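Local coordinates for protein histidine--tRNA ligase (PDB 1QE0) that attaches L-histidine to its cognate tRNA, spending ATP and releasing AMP and diphosphate, as a homodimeric class II aminoacyl-tRNA synthetase, at residues E28-Y33 and N125-E130. Residues are numbered along the deposited sequence; the frame is centred on the assembly and turned at random.
Sequences ELMTFY and NQFGVE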
loop_
_atom_site.group_PDB
_atom_site.type_symbol
_atom_site.label_atom_id
_atom_site.label_comp_id
_atom_site.label_asym_id
_atom_site.label_seq_id
_atom_site.Cartn_x
_atom_site.Cartn_y
_atom_site.Cartn_z
ATOM N N GLU A 28 2.093 -0.650 -9.712
ATOM C CA GLU A 28 2.104 -0.944 -11.147
ATOM C C GLU A 28 3.449 -0.673 -11.748
ATOM O O GLU A 28 3.965 -1.482 -12.497
ATOM C CB GLU A 28 1.101 -0.101 -11.886
ATOM C CG GLU A 28 -0.314 -0.342 -11.461
ATOM C CD GLU A 28 -1.297 0.426 -12.307
ATOM O OE1 GLU A 28 -0.883 0.941 -13.386
ATOM O OE2 GLU A 28 -2.480 0.501 -11.893
ATOM N N LEU A 29 3.983 0.510 -11.481
ATOM C CA LEU A 29 5.300 0.877 -11.981
ATOM C C LEU A 29 6.316 -0.203 -11.547
ATOM O O LEU A 29 7.138 -0.633 -12.359
ATOM C CB LEU A 29 5.736 2.248 -11.429
ATOM C CG LEU A 29 5.568 3.593 -12.153
ATOM C CD1 LEU A 29 4.761 3.443 -13.382
ATOM C CD2 LEU A 29 4.951 4.610 -11.233
ATOM N N MET A 30 6.233 -0.690 -10.305
ATOM C CA MET A 30 7.183 -1.707 -9.825
ATOM C C MET A 30 7.068 -2.988 -10.633
ATOM O O MET A 30 8.019 -3.759 -10.777
ATOM C CB MET A 30 6.996 -2.006 -8.332
ATOM C CG MET A 30 7.248 -0.818 -7.427
ATOM S SD MET A 30 8.857 -0.052 -7.655
ATOM C CE MET A 30 8.382 1.225 -8.763
ATOM N N THR A 31 5.886 -3.202 -11.161
ATOM C CA THR A 31 5.594 -4.357 -11.974
ATOM C C THR A 31 6.426 -4.331 -13.270
ATOM O O THR A 31 7.037 -5.322 -13.662
ATOM C CB THR A 31 4.097 -4.349 -12.201
ATOM O OG1 THR A 31 3.494 -5.162 -11.212
ATOM C CG2 THR A 31 3.708 -4.772 -13.559
ATOM N N PHE A 32 6.537 -3.149 -13.865
ATOM C CA PHE A 32 7.280 -2.947 -15.100
ATOM C C PHE A 32 8.771 -3.106 -14.837
ATOM O O PHE A 32 9.515 -3.560 -15.693
ATOM C CB PHE A 32 7.017 -1.534 -15.658
ATOM C CG PHE A 32 5.581 -1.183 -15.796
ATOM C CD1 PHE A 32 5.195 0.126 -15.839
ATOM C CD2 PHE A 32 4.596 -2.161 -15.849
ATOM C CE1 PHE A 32 3.825 0.466 -15.924
ATOM C CE2 PHE A 32 3.232 -1.827 -15.933
ATOM C CZ PHE A 32 2.857 -0.514 -15.971
ATOM N N TYR A 33 9.210 -2.686 -13.660
ATOM C CA TYR A 33 10.622 -2.758 -13.293
ATOM C C TYR A 33 10.958 -4.081 -12.671
ATOM O O TYR A 33 12.134 -4.386 -12.464
ATOM C CB TYR A 33 10.970 -1.651 -12.320
ATOM C CG TYR A 33 10.930 -0.300 -12.964
ATOM C CD1 TYR A 33 12.107 0.286 -13.425
ATOM C CD2 TYR A 33 9.707 0.369 -13.190
ATOM C CE1 TYR A 33 12.088 1.493 -14.114
ATOM C CE2 TYR A 33 9.668 1.586 -13.881
ATOM C CZ TYR A 33 10.867 2.130 -14.352
ATOM O OH TYR A 33 10.871 3.228 -15.162
ATOM N N ASN A 125 4.680 8.152 6.162
ATOM C CA ASN A 125 4.649 7.009 5.267
ATOM C C ASN A 125 5.675 7.032 4.161
ATOM O O ASN A 125 5.435 7.654 3.126
ATOM C CB ASN A 125 3.266 6.894 4.623
ATOM C CG ASN A 125 2.337 5.941 5.356
ATOM O OD1 ASN A 125 2.246 5.929 6.588
ATOM N ND2 ASN A 125 1.619 5.152 4.590
ATOM N N GLN A 126 6.766 6.291 4.327
ATOM C CA GLN A 126 7.788 6.244 3.286
ATOM C C GLN A 126 7.691 5.002 2.397
ATOM O O GLN A 126 7.259 3.917 2.827
ATOM C CB GLN A 126 9.214 6.420 3.859
ATOM C CG GLN A 126 9.909 5.160 4.376
ATOM C CD GLN A 126 11.405 5.365 4.711
ATOM O OE1 GLN A 126 12.154 4.385 4.890
ATOM N NE2 GLN A 126 11.842 6.630 4.792
ATOM N N PHE A 127 8.027 5.209 1.132
ATOM C CA PHE A 127 8.025 4.175 0.100
ATOM C C PHE A 127 9.486 4.062 -0.315
ATOM O O PHE A 127 10.197 5.055 -0.263
ATOM C CB PHE A 127 7.176 4.658 -1.089
ATOM C CG PHE A 127 7.253 3.769 -2.307
ATOM C CD1 PHE A 127 6.269 2.803 -2.553
ATOM C CD2 PHE A 127 8.301 3.899 -3.217
ATOM C CE1 PHE A 127 6.341 1.983 -3.682
ATOM C CE2 PHE A 127 8.380 3.086 -4.351
ATOM C CZ PHE A 127 7.400 2.132 -4.578
ATOM N N GLY A 128 9.948 2.876 -0.693
ATOM C CA GLY A 128 11.339 2.721 -1.113
ATOM C C GLY A 128 11.656 1.430 -1.875
ATOM O O GLY A 128 10.837 0.489 -1.887
ATOM N N VAL A 129 12.782 1.403 -2.587
ATOM C CA VAL A 129 13.208 0.197 -3.293
ATOM C C VAL A 129 14.637 -0.113 -2.910
ATOM O O VAL A 129 15.375 0.768 -2.500
ATOM C CB VAL A 129 13.153 0.293 -4.820
ATOM C CG1 VAL A 129 11.971 1.067 -5.234
ATOM C CG2 VAL A 129 14.474 0.814 -5.404
ATOM N N GLU A 130 15.019 -1.373 -3.053
ATOM C CA GLU A 130 16.366 -1.835 -2.739
ATOM C C GLU A 130 16.706 -2.909 -3.736
ATOM O O GLU A 130 15.939 -3.851 -3.905
ATOM C CB GLU A 130 16.425 -2.518 -1.378
ATOM C CG GLU A 130 16.123 -1.669 -0.196
ATOM C CD GLU A 130 17.210 -0.689 0.069
ATOM O OE1 GLU A 130 16.904 0.381 0.649
ATOM O OE2 GLU A 130 18.365 -0.994 -0.308
#
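A helix-on-sheet contact in the class II synthetase core brings Met30, from the last turns of helix 13-33, against Phe127 and Val129 of strand 123-132. The thioether carries it: Met30 SD lies 4.0 Å from Phe127 CZ and 4.1 Å from Val129 CG1, touching side chains two positions apart on the strand, both on its strand-facing side. This is a Met-aromatic contact of the edge type, since SD sits 5.4 Å from the Phe127 centroid and 83° off the ring normal. Chi1 of 172° swings the Phe127 ring away from its own N, and CZ leads toward the helix. Met30 chi1 sets CG beside the backbone N, 4.1 Å from Phe127 CZ, and the bend at chi2 (-55°) then turns SD toward Val129 CG1 as well. Strand 123-132 runs antiparallel between 102-111 and 302-309 in the sheet of the class II catalytic domain, and the helix packs on one face of it. Helix 13-33, followed by strand 36-37 beside 102-111, is consistent with the motif 1 helix of the dimer interface; Phe32 O bonds Arg353 NE of the second subunit. No hydrogen bond crosses between the segments. Tyr105 on the adjoining strand touches both Met30 and Phe127, while Met146 of helix 137-153 touches Met30 and Val129.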